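Local coordinates for thioredoxin-like protein (Bacteroides caccae ATCC 43185, PDB 4YOD) that is of unproven function but has a thioredoxin fold with a thioredoxin-type CxxC pattern, and so is probably a thiol-disulphide oxidoreductase, at residues K153-T158 / K249-L254; Y170-D175 / K210-S215; L178-N183 / P258-L263. All blocks are in the same frame, centred on the assembly; numbering follows the deposited sequence.

Interaction 1 (K153-T158 / K249-L254)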
loop_
_atom_site.group_PDB
_atom_site.type_symbol
_atom_site.label_atom_id
_atom_site.label_comp_id
_atom_site.label_asym_id
_atom_site.label_seq_id
_atom_site.Cartn_x
_atom_site.Cartn_y
_atom_site.Cartn_z
ATOM N N LYS A 153 1.085 7.628 13.426
ATOM C CA LYS A 153 -0.240 7.775 14.034
ATOM C C LYS A 153 -1.298 8.115 12.978
ATOM O O LYS A 153 -1.081 9.011 12.148
ATOM C CB LYS A 153 -0.184 8.861 15.135
ATOM C CG LYS A 153 0.152 8.269 16.497
ATOM C CD LYS A 153 0.318 9.343 17.566
ATOM C CE LYS A 153 0.391 8.747 18.950
ATOM N NZ LYS A 153 -0.961 8.467 19.501
ATOM N N ALA A 154 -2.418 7.375 12.985
ATOM C CA ALA A 154 -3.519 7.583 12.045
ATOM C C ALA A 154 -4.122 8.993 12.146
ATOM O O ALA A 154 -4.107 9.602 13.218
ATOM C CB ALA A 154 -4.607 6.554 12.287
ATOM N N ILE A 155 -4.644 9.526 11.031
ATOM C CA ILE A 155 -5.260 10.860 11.052
ATOM C C ILE A 155 -6.682 10.751 11.640
ATOM O O ILE A 155 -7.504 9.967 11.154
ATOM C CB ILE A 155 -5.253 11.543 9.665
ATOM C CG1 ILE A 155 -3.787 11.776 9.200
ATOM C CG2 ILE A 155 -6.022 12.877 9.738
ATOM C CD1 ILE A 155 -3.624 12.315 7.805
ATOM N N ASN A 156 -6.950 11.531 12.704
ATOM C CA ASN A 156 -8.248 11.546 13.384
ATOM C C ASN A 156 -9.333 12.138 12.489
ATOM O O ASN A 156 -9.052 12.992 11.648
ATOM C CB ASN A 156 -8.162 12.350 14.689
ATOM C CG ASN A 156 -9.388 12.212 15.548
ATOM O OD1 ASN A 156 -10.034 11.154 15.604
ATOM N ND2 ASN A 156 -9.780 13.297 16.159
ATOM N N PHE A 157 -10.570 11.668 12.660
ATOM C CA PHE A 157 -11.732 12.142 11.899
ATOM C C PHE A 157 -12.981 11.866 12.708
ATOM O O PHE A 157 -12.985 10.952 13.538
ATOM C CB PHE A 157 -11.825 11.490 10.494
ATOM C CG PHE A 157 -12.004 9.985 10.521
ATOM C CD1 PHE A 157 -13.275 9.419 10.558
ATOM C CD2 PHE A 157 -10.901 9.136 10.558
ATOM C CE1 PHE A 157 -13.442 8.024 10.620
ATOM C CE2 PHE A 157 -11.068 7.745 10.611
ATOM C CZ PHE A 157 -12.336 7.200 10.650
ATOM N N THR A 158 -14.040 12.635 12.427
ATOM C CA THR A 158 -15.372 12.539 13.032
ATOM C C THR A 158 -16.274 11.698 12.135
ATOM O O THR A 158 -16.333 11.932 10.926
ATOM C CB THR A 158 -15.934 13.957 13.226
ATOM O OG1 THR A 158 -15.001 14.714 13.997
ATOM C CG2 THR A 158 -17.313 13.971 13.903
ATOM N N LYS A 249 -10.349 16.788 2.148
ATOM C CA LYS A 249 -8.993 17.118 2.604
ATOM C C LYS A 249 -7.985 15.995 2.306
ATOM O O LYS A 249 -6.815 16.128 2.656
ATOM C CB LYS A 249 -8.992 17.456 4.105
ATOM C CG LYS A 249 -9.870 18.661 4.507
ATOM C CD LYS A 249 -9.086 19.964 4.666
ATOM C CE LYS A 249 -8.351 20.091 5.987
ATOM N NZ LYS A 249 -7.606 21.377 6.075
ATOM N N GLN A 250 -8.420 14.893 1.674
ATOM C CA GLN A 250 -7.552 13.734 1.373
ATOM C C GLN A 250 -6.826 13.252 2.643
ATOM O O GLN A 250 -5.608 13.087 2.631
ATOM C CB GLN A 250 -6.527 14.067 0.259
ATOM C CG GLN A 250 -7.142 14.341 -1.100
ATOM C CD GLN A 250 -6.063 14.694 -2.088
ATOM O OE1 GLN A 250 -5.393 13.822 -2.649
ATOM N NE2 GLN A 250 -5.847 15.987 -2.287
ATOM N N LEU A 251 -7.575 13.092 3.754
ATOM C CA LEU A 251 -7.046 12.606 5.043
ATOM C C LEU A 251 -6.601 11.167 4.909
ATOM O O LEU A 251 -5.693 10.721 5.616
ATOM C CB LEU A 251 -8.110 12.710 6.163
ATOM C CG LEU A 251 -8.695 14.111 6.460
ATOM C CD1 LEU A 251 -9.655 14.059 7.653
ATOM C CD2 LEU A 251 -7.591 15.159 6.660
ATOM N N TYR A 252 -7.311 10.419 4.050
ATOM C CA TYR A 252 -7.007 9.037 3.723
ATOM C C TYR A 252 -6.952 8.894 2.210
ATOM O O TYR A 252 -7.727 9.559 1.509
ATOM C CB TYR A 252 -8.047 8.068 4.330
ATOM C CG TYR A 252 -7.872 7.881 5.819
ATOM C CD1 TYR A 252 -8.304 8.858 6.723
ATOM C CD2 TYR A 252 -7.189 6.779 6.327
ATOM C CE1 TYR A 252 -8.103 8.711 8.096
ATOM C CE2 TYR A 252 -6.989 6.621 7.703
ATOM C CZ TYR A 252 -7.422 7.605 8.578
ATOM O OH TYR A 252 -7.198 7.474 9.925
ATOM N N ASP A 253 -6.074 8.005 1.716
ATOM C CA ASP A 253 -5.950 7.711 0.284
ATOM C C ASP A 253 -7.116 6.807 -0.091
ATOM O O ASP A 253 -7.242 5.696 0.428
ATOM C CB ASP A 253 -4.579 7.068 -0.060
ATOM C CG ASP A 253 -4.340 6.772 -1.544
ATOM O OD1 ASP A 253 -5.294 6.945 -2.360
ATOM O OD2 ASP A 253 -3.204 6.395 -1.894
ATOM N N LEU A 254 -8.004 7.311 -0.920
ATOM C CA LEU A 254 -9.204 6.556 -1.286
ATOM C C LEU A 254 -9.151 5.932 -2.701
ATOM O O LEU A 254 -10.207 5.611 -3.241
ATOM C CB LEU A 254 -10.427 7.489 -1.195
ATOM C CG LEU A 254 -10.698 8.197 0.142
ATOM C CD1 LEU A 254 -11.870 9.176 0.001
ATOM C CD2 LEU A 254 -10.959 7.209 1.261
#

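Interaction 2 (Y170-D175 / K210-S215)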
loop_
_atom_site.group_PDB
_atom_site.type_symbol
_atom_site.label_atom_id
_atom_site.label_comp_id
_atom_site.label_asym_id
_atom_site.label_seq_id
_atom_site.Cartn_x
_atom_site.Cartn_y
_atom_site.Cartn_z
ATOM N N TYR A 170 -10.135 8.773 17.542
ATOM C CA TYR A 170 -9.287 8.749 18.729
ATOM C C TYR A 170 -10.060 8.613 20.037
ATOM O O TYR A 170 -9.446 8.275 21.053
ATOM C CB TYR A 170 -8.362 9.971 18.777
ATOM C CG TYR A 170 -7.082 9.764 17.988
ATOM C CD1 TYR A 170 -7.103 9.650 16.601
ATOM C CD2 TYR A 170 -5.850 9.674 18.629
ATOM C CE1 TYR A 170 -5.932 9.476 15.869
ATOM C CE2 TYR A 170 -4.671 9.484 17.907
ATOM C CZ TYR A 170 -4.716 9.410 16.525
ATOM O OH TYR A 170 -3.561 9.224 15.800
ATOM N N GLN A 171 -11.391 8.804 20.006
ATOM C CA GLN A 171 -12.249 8.662 21.185
ATOM C C GLN A 171 -12.577 7.183 21.445
ATOM O O GLN A 171 -13.110 6.843 22.505
ATOM C CB GLN A 171 -13.530 9.492 21.029
ATOM C CG GLN A 171 -13.366 10.916 21.543
ATOM C CD GLN A 171 -14.414 11.882 21.046
ATOM O OE1 GLN A 171 -15.335 11.537 20.288
ATOM N NE2 GLN A 171 -14.285 13.133 21.467
ATOM N N LEU A 172 -12.245 6.309 20.494
ATOM C CA LEU A 172 -12.478 4.880 20.640
ATOM C C LEU A 172 -11.320 4.240 21.377
ATOM O O LEU A 172 -10.158 4.503 21.075
ATOM C CB LEU A 172 -12.716 4.209 19.290
ATOM C CG LEU A 172 -13.976 4.667 18.575
ATOM C CD1 LEU A 172 -13.932 4.282 17.108
ATOM C CD2 LEU A 172 -15.239 4.173 19.296
ATOM N N ASN A 173 -11.647 3.398 22.349
ATOM C CA ASN A 173 -10.670 2.765 23.220
ATOM C C ASN A 173 -10.686 1.259 23.063
ATOM O O ASN A 173 -11.664 0.607 23.447
ATOM C CB ASN A 173 -10.946 3.157 24.681
ATOM C CG ASN A 173 -11.084 4.649 24.874
ATOM O OD1 ASN A 173 -10.237 5.433 24.445
ATOM N ND2 ASN A 173 -12.172 5.078 25.497
ATOM N N ALA A 174 -9.592 0.713 22.493
ATOM C CA ALA A 174 -9.374 -0.728 22.293
ATOM C C ALA A 174 -7.909 -1.002 21.979
ATOM O O ALA A 174 -7.240 -0.136 21.407
ATOM C CB ALA A 174 -10.253 -1.248 21.156
ATOM N N ASP A 175 -7.426 -2.227 22.289
ATOM C CA ASP A 175 -6.058 -2.667 21.954
ATOM C C ASP A 175 -5.825 -2.605 20.451
ATOM O O ASP A 175 -4.709 -2.331 20.014
ATOM C CB ASP A 175 -5.792 -4.109 22.445
ATOM C CG ASP A 175 -5.559 -4.281 23.941
ATOM O OD1 ASP A 175 -5.571 -3.261 24.674
ATOM O OD2 ASP A 175 -5.332 -5.433 24.376
ATOM N N LYS A 210 -11.399 -6.337 22.902
ATOM C CA LYS A 210 -9.994 -6.093 22.561
ATOM C C LYS A 210 -9.878 -5.443 21.181
ATOM O O LYS A 210 -8.854 -4.833 20.881
ATOM C CB LYS A 210 -9.182 -7.408 22.595
ATOM C CG LYS A 210 -9.130 -8.094 23.953
ATOM C CD LYS A 210 -7.938 -7.668 24.799
ATOM C CE LYS A 210 -7.923 -8.336 26.158
ATOM N NZ LYS A 210 -7.566 -9.780 26.076
ATOM N N LEU A 211 -10.916 -5.588 20.338
ATOM C CA LEU A 211 -10.929 -5.061 18.972
ATOM C C LEU A 211 -12.226 -4.325 18.658
ATOM O O LEU A 211 -13.311 -4.823 18.957
ATOM C CB LEU A 211 -10.740 -6.235 17.977
ATOM C CG LEU A 211 -10.997 -6.001 16.469
ATOM C CD1 LEU A 211 -9.855 -5.286 15.831
ATOM C CD2 LEU A 211 -11.136 -7.341 15.733
ATOM N N ILE A 212 -12.108 -3.156 18.037
ATOM C CA ILE A 212 -13.251 -2.397 17.548
ATOM C C ILE A 212 -13.157 -2.380 16.021
ATOM O O ILE A 212 -12.072 -2.166 15.469
ATOM C CB ILE A 212 -13.340 -0.966 18.171
ATOM C CG1 ILE A 212 -13.872 -1.031 19.640
ATOM C CG2 ILE A 212 -14.216 -0.024 17.315
ATOM C CD1 ILE A 212 -13.631 0.274 20.464
ATOM N N VAL A 213 -14.286 -2.632 15.346
ATOM C CA VAL A 213 -14.345 -2.528 13.894
ATOM C C VAL A 213 -15.155 -1.246 13.580
ATOM O O VAL A 213 -16.331 -1.139 13.940
ATOM C CB VAL A 213 -14.899 -3.787 13.185
ATOM C CG1 VAL A 213 -14.933 -3.574 11.669
ATOM C CG2 VAL A 213 -14.061 -5.024 13.520
ATOM N N LEU A 214 -14.496 -0.270 12.964
ATOM C CA LEU A 214 -15.097 0.987 12.557
ATOM C C LEU A 214 -15.212 1.019 11.039
ATOM O O LEU A 214 -14.195 1.062 10.342
ATOM C CB LEU A 214 -14.263 2.189 13.071
ATOM C CG LEU A 214 -14.766 3.592 12.700
ATOM C CD1 LEU A 214 -16.086 3.917 13.408
ATOM C CD2 LEU A 214 -13.754 4.652 13.061
ATOM N N SER A 215 -16.440 0.998 10.518
ATOM C CA SER A 215 -16.618 1.084 9.069
ATOM C C SER A 215 -16.943 2.528 8.747
ATOM O O SER A 215 -17.739 3.140 9.462
ATOM C CB SER A 215 -17.700 0.131 8.577
ATOM O OG SER A 215 -18.986 0.631 8.899
#

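Interaction 3 (L178-N183 / P258-L263)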
loop_
_atom_site.group_PDB
_atom_site.type_symbol
_atom_site.label_atom_id
_atom_site.label_comp_id
_atom_site.label_asym_id
_atom_site.label_seq_id
_atom_site.Cartn_x
_atom_site.Cartn_y
_atom_site.Cartn_z
ATOM N N LEU A 178 -9.783 -1.833 13.782
ATOM C CA LEU A 178 -9.869 -2.240 12.389
ATOM C C LEU A 178 -10.738 -1.215 11.673
ATOM O O LEU A 178 -11.938 -1.112 11.934
ATOM C CB LEU A 178 -10.438 -3.669 12.268
ATOM C CG LEU A 178 -10.058 -4.479 11.029
ATOM C CD1 LEU A 178 -10.641 -5.864 11.139
ATOM C CD2 LEU A 178 -10.568 -3.842 9.731
ATOM N N LEU A 179 -10.104 -0.411 10.820
ATOM C CA LEU A 179 -10.749 0.656 10.063
ATOM C C LEU A 179 -11.130 0.121 8.684
ATOM O O LEU A 179 -10.275 -0.358 7.936
ATOM C CB LEU A 179 -9.820 1.890 9.973
ATOM C CG LEU A 179 -10.367 3.107 9.229
ATOM C CD1 LEU A 179 -11.641 3.680 9.918
ATOM C CD2 LEU A 179 -9.289 4.178 9.079
ATOM N N PHE A 180 -12.412 0.194 8.349
ATOM C CA PHE A 180 -12.861 -0.346 7.064
ATOM C C PHE A 180 -13.551 0.750 6.230
ATOM O O PHE A 180 -14.721 1.067 6.451
ATOM C CB PHE A 180 -13.794 -1.555 7.333
ATOM C CG PHE A 180 -14.545 -2.224 6.201
ATOM C CD1 PHE A 180 -14.196 -2.001 4.872
ATOM C CD2 PHE A 180 -15.562 -3.133 6.465
ATOM C CE1 PHE A 180 -14.889 -2.630 3.832
ATOM C CE2 PHE A 180 -16.245 -3.769 5.424
ATOM C CZ PHE A 180 -15.900 -3.517 4.115
ATOM N N ILE A 181 -12.832 1.279 5.246
ATOM C CA ILE A 181 -13.353 2.311 4.345
ATOM C C ILE A 181 -14.154 1.580 3.261
ATOM O O ILE A 181 -13.591 0.749 2.547
ATOM C CB ILE A 181 -12.215 3.202 3.789
ATOM C CG1 ILE A 181 -11.352 3.772 4.960
ATOM C CG2 ILE A 181 -12.785 4.299 2.869
ATOM C CD1 ILE A 181 -10.151 4.699 4.618
ATOM N N ASN A 182 -15.455 1.875 3.167
ATOM C CA ASN A 182 -16.395 1.162 2.295
ATOM C C ASN A 182 -17.244 2.056 1.379
ATOM O O ASN A 182 -17.262 3.276 1.522
ATOM C CB ASN A 182 -17.348 0.323 3.173
ATOM C CG ASN A 182 -18.247 1.159 4.062
ATOM O OD1 ASN A 182 -19.307 1.640 3.645
ATOM N ND2 ASN A 182 -17.842 1.360 5.305
ATOM N N ASN A 183 -17.947 1.403 0.440
ATOM C CA ASN A 183 -18.904 1.963 -0.524
ATOM C C ASN A 183 -20.135 1.046 -0.592
ATOM O O ASN A 183 -19.971 -0.177 -0.588
ATOM C CB ASN A 183 -18.277 2.120 -1.917
ATOM C CG ASN A 183 -17.709 3.492 -2.210
ATOM O OD1 ASN A 183 -17.401 4.290 -1.313
ATOM N ND2 ASN A 183 -17.552 3.798 -3.487
ATOM N N PRO A 258 -12.957 -1.224 -1.405
ATOM C CA PRO A 258 -12.678 -1.138 0.033
ATOM C C PRO A 258 -11.195 -1.083 0.375
ATOM O O PRO A 258 -10.334 -1.478 -0.419
ATOM C CB PRO A 258 -13.308 -2.434 0.583
ATOM C CG PRO A 258 -13.214 -3.403 -0.569
ATOM C CD PRO A 258 -13.498 -2.553 -1.776
ATOM N N THR A 259 -10.900 -0.551 1.558
ATOM C CA THR A 259 -9.536 -0.550 2.062
ATOM C C THR A 259 -9.594 -0.788 3.570
ATOM O O THR A 259 -10.534 -0.355 4.238
ATOM C CB THR A 259 -8.695 0.648 1.609
ATOM O OG1 THR A 259 -7.341 0.266 1.747
ATOM C CG2 THR A 259 -8.959 1.924 2.386
ATOM N N LEU A 260 -8.618 -1.535 4.082
ATOM C CA LEU A 260 -8.576 -1.888 5.498
ATOM C C LEU A 260 -7.305 -1.418 6.147
ATOM O O LEU A 260 -6.249 -1.525 5.545
ATOM C CB LEU A 260 -8.688 -3.416 5.686
ATOM C CG LEU A 260 -9.946 -4.104 5.159
ATOM C CD1 LEU A 260 -9.764 -5.621 5.140
ATOM C CD2 LEU A 260 -11.155 -3.728 5.980
ATOM N N TYR A 261 -7.431 -0.900 7.377
ATOM C CA TYR A 261 -6.308 -0.498 8.226
ATOM C C TYR A 261 -6.402 -1.220 9.546
ATOM O O TYR A 261 -7.501 -1.409 10.056
ATOM C CB TYR A 261 -6.329 1.015 8.513
ATOM C CG TYR A 261 -5.837 1.884 7.381
ATOM C CD1 TYR A 261 -6.664 2.194 6.305
ATOM C CD2 TYR A 261 -4.585 2.487 7.435
ATOM C CE1 TYR A 261 -6.238 3.046 5.283
ATOM C CE2 TYR A 261 -4.140 3.324 6.406
ATOM C CZ TYR A 261 -4.981 3.613 5.344
ATOM O OH TYR A 261 -4.540 4.389 4.306
ATOM N N LEU A 262 -5.261 -1.607 10.107
ATOM C CA LEU A 262 -5.223 -2.127 11.472
ATOM C C LEU A 262 -4.381 -1.150 12.276
ATOM O O LEU A 262 -3.234 -0.878 11.906
ATOM C CB LEU A 262 -4.676 -3.572 11.591
ATOM C CG LEU A 262 -4.775 -4.160 13.034
ATOM C CD1 LEU A 262 -6.243 -4.397 13.446
ATOM C CD2 LEU A 262 -3.982 -5.452 13.172
ATOM N N LEU A 263 -4.940 -0.640 13.362
ATOM C CA LEU A 263 -4.262 0.315 14.244
ATOM C C LEU A 263 -4.066 -0.304 15.623
ATOM O O LEU A 263 -4.872 -1.128 16.030
ATOM C CB LEU A 263 -5.046 1.649 14.376
ATOM C CG LEU A 263 -5.774 2.246 13.135
ATOM C CD1 LEU A 263 -6.472 3.573 13.500
ATOM C CD2 LEU A 263 -4.796 2.491 11.939
#

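Interaction 1 (K153-T158 / K249-L254)
The hydroxyl of Y252 donates a hydrogen bond to the backbone carbonyl of I155, OH to O 2.8 Å, and so ties together two loops, neither with regular secondary structure where they touch. The hydroxyl reaches that oxygen at a C=O...O angle of 132° and tilted somewhat from the carbonyl plane. A buried tyrosine can thus keep its ring among apolar groups while its polar tip finds a main-chain mate. Around this bond the neighbouring side chains are mostly apolar. The methyl CB of A154 lies 3.6 Å from Y252 OH, and the ring of F157 crosses that of Y252 with the planes at 87°, CD2 of F157 coming within 3.8 Å of CE1 of Y252. The F157 ring enters with its CG between the backbone N and the carbonyl carbon (chi1 62°), the crowded position for a side chain.

On the flank of the tyrosine, I155 and L251 cross at about a right angle. CG2 of I155 meets CD2 of L251 at 4.1 Å, while CD1 of I155 reaches over to the backbone oxygen of L251 at 3.4 Å. That same oxygen accepts a hydrogen bond from ND2 of N148, whose OD1 takes the N-H of I155; one side-chain amide thereby bridges the two loops.

Further out, the ring of Y252 packs edge-to-face with that of Y261, and A154 and F157 make backbone bonds to K267 and L169. The contact joins the loop before strand 158-160 to the loop between helix 245-249 and strand 259-263, with I246 of that helix and L179 of strand 176-181 touching both aromatic rings.

Interaction 2 (Y170-D175 / K210-S215)
K210 and D175 meet where the loop leading into strand 176-181 lies over the face of the thioredoxin-fold sheet that carries I212 and L214; residues 210-215 enter the parallel neighbour of that strand, 211-217. The two side chains run side by side and point the same way. OD2 of D175 rests 3.5 Å from the methylene CD of K210, but its distance to NZ is 5.2 Å, so the opposite charges are not in contact and any attraction between them is probably weak. The lysine chain is bent at chi2 (-91°), and its ammonium makes a salt bridge with E208. The backbone oxygen of K210 also faces CB of A174, at 3.9 Å.

L211 turns its side chain away from the loop, toward helix 200-207. I212 then turns back and carries the apolar part of the contact. Its CG1 stands anti to the carbonyl carbon (chi1 -76°), and the CD1 beyond it comes close to three loop residues: CB of A174 at 3.8 Å, CB of L172 at 4.2 Å and the backbone oxygen of N173 at 3.6 Å.

The strand alternation continues through V213, which packs on helix 200-207, to L214, again directed at the loop. I237 of the neighbouring strand 237-240 touches L172, I212 and L214 alike, extending the apolar patch across the sheet. L214 crosses L172 at about a right angle, the two leucines meeting tip to tip through L172 CD1 and L214 CD2, 4.1 Å apart.

Interaction 3 (L178-N183 / P258-L263)
L260 and F180 sit side by side on one face of the sheet, the methyl CD2 of L260 touching CB, CG and CD1 of the phenylalanine, each at 3.7 Å. With its CG anti to the backbone N (chi1 173°), the F180 side chain leans toward P258 and brings CE1 to within 3.6 Å of CB of P258, which meets the ring at its edge. L178 adds its CD2 to CD2 of L260 at 3.8 Å. An alanine in place of F180 would probably open a gap between L260 and P258 and leave the L260 methyl without its aromatic neighbour.

The other face carries L179, I181, T259 and Y261. Here CD1 of I181 rests on CG2 of T259 at 3.8 Å, while OG1 of T259 is hydrogen-bonded to OD1 of D273.

Between the faces the antiparallel backbones pair through four hydrogen bonds: L179 and Y261 exchange two, N to O 2.9 Å each way, and I181 and T259 another two. The proline, preceded by a cis peptide bond, recalls the cis-proline of thioredoxins, and its side chain touches the residues of the CxxC pattern.

These central strands, 176-181 and 259-263, have strands 211-217 and 269-272 as their other neighbours, and helix 187-197 packs on the face of L178 and F180.

Interaction 3 is the buried core pairing, two strands held by main-chain bonds with apolar side chains on both faces. Interactions 1 and 2 are partly buried: the first joins two loops to each other through a tyrosine hydroxyl and aromatic packing, the second a loop to strand 211-217 through aliphatic groups, with K210 and D175 alongside each other at its margin without a direct charge contact. The sheet unites interactions 2 and 3, since L214 O accepts from F180 N and I212 O from L178 N. The loops of interactions 1 and 2 meet through Y170, bonded to A154 and N156, and F157 touches both L214 and L179, so the three meet around F157, on the face that carries those leucines.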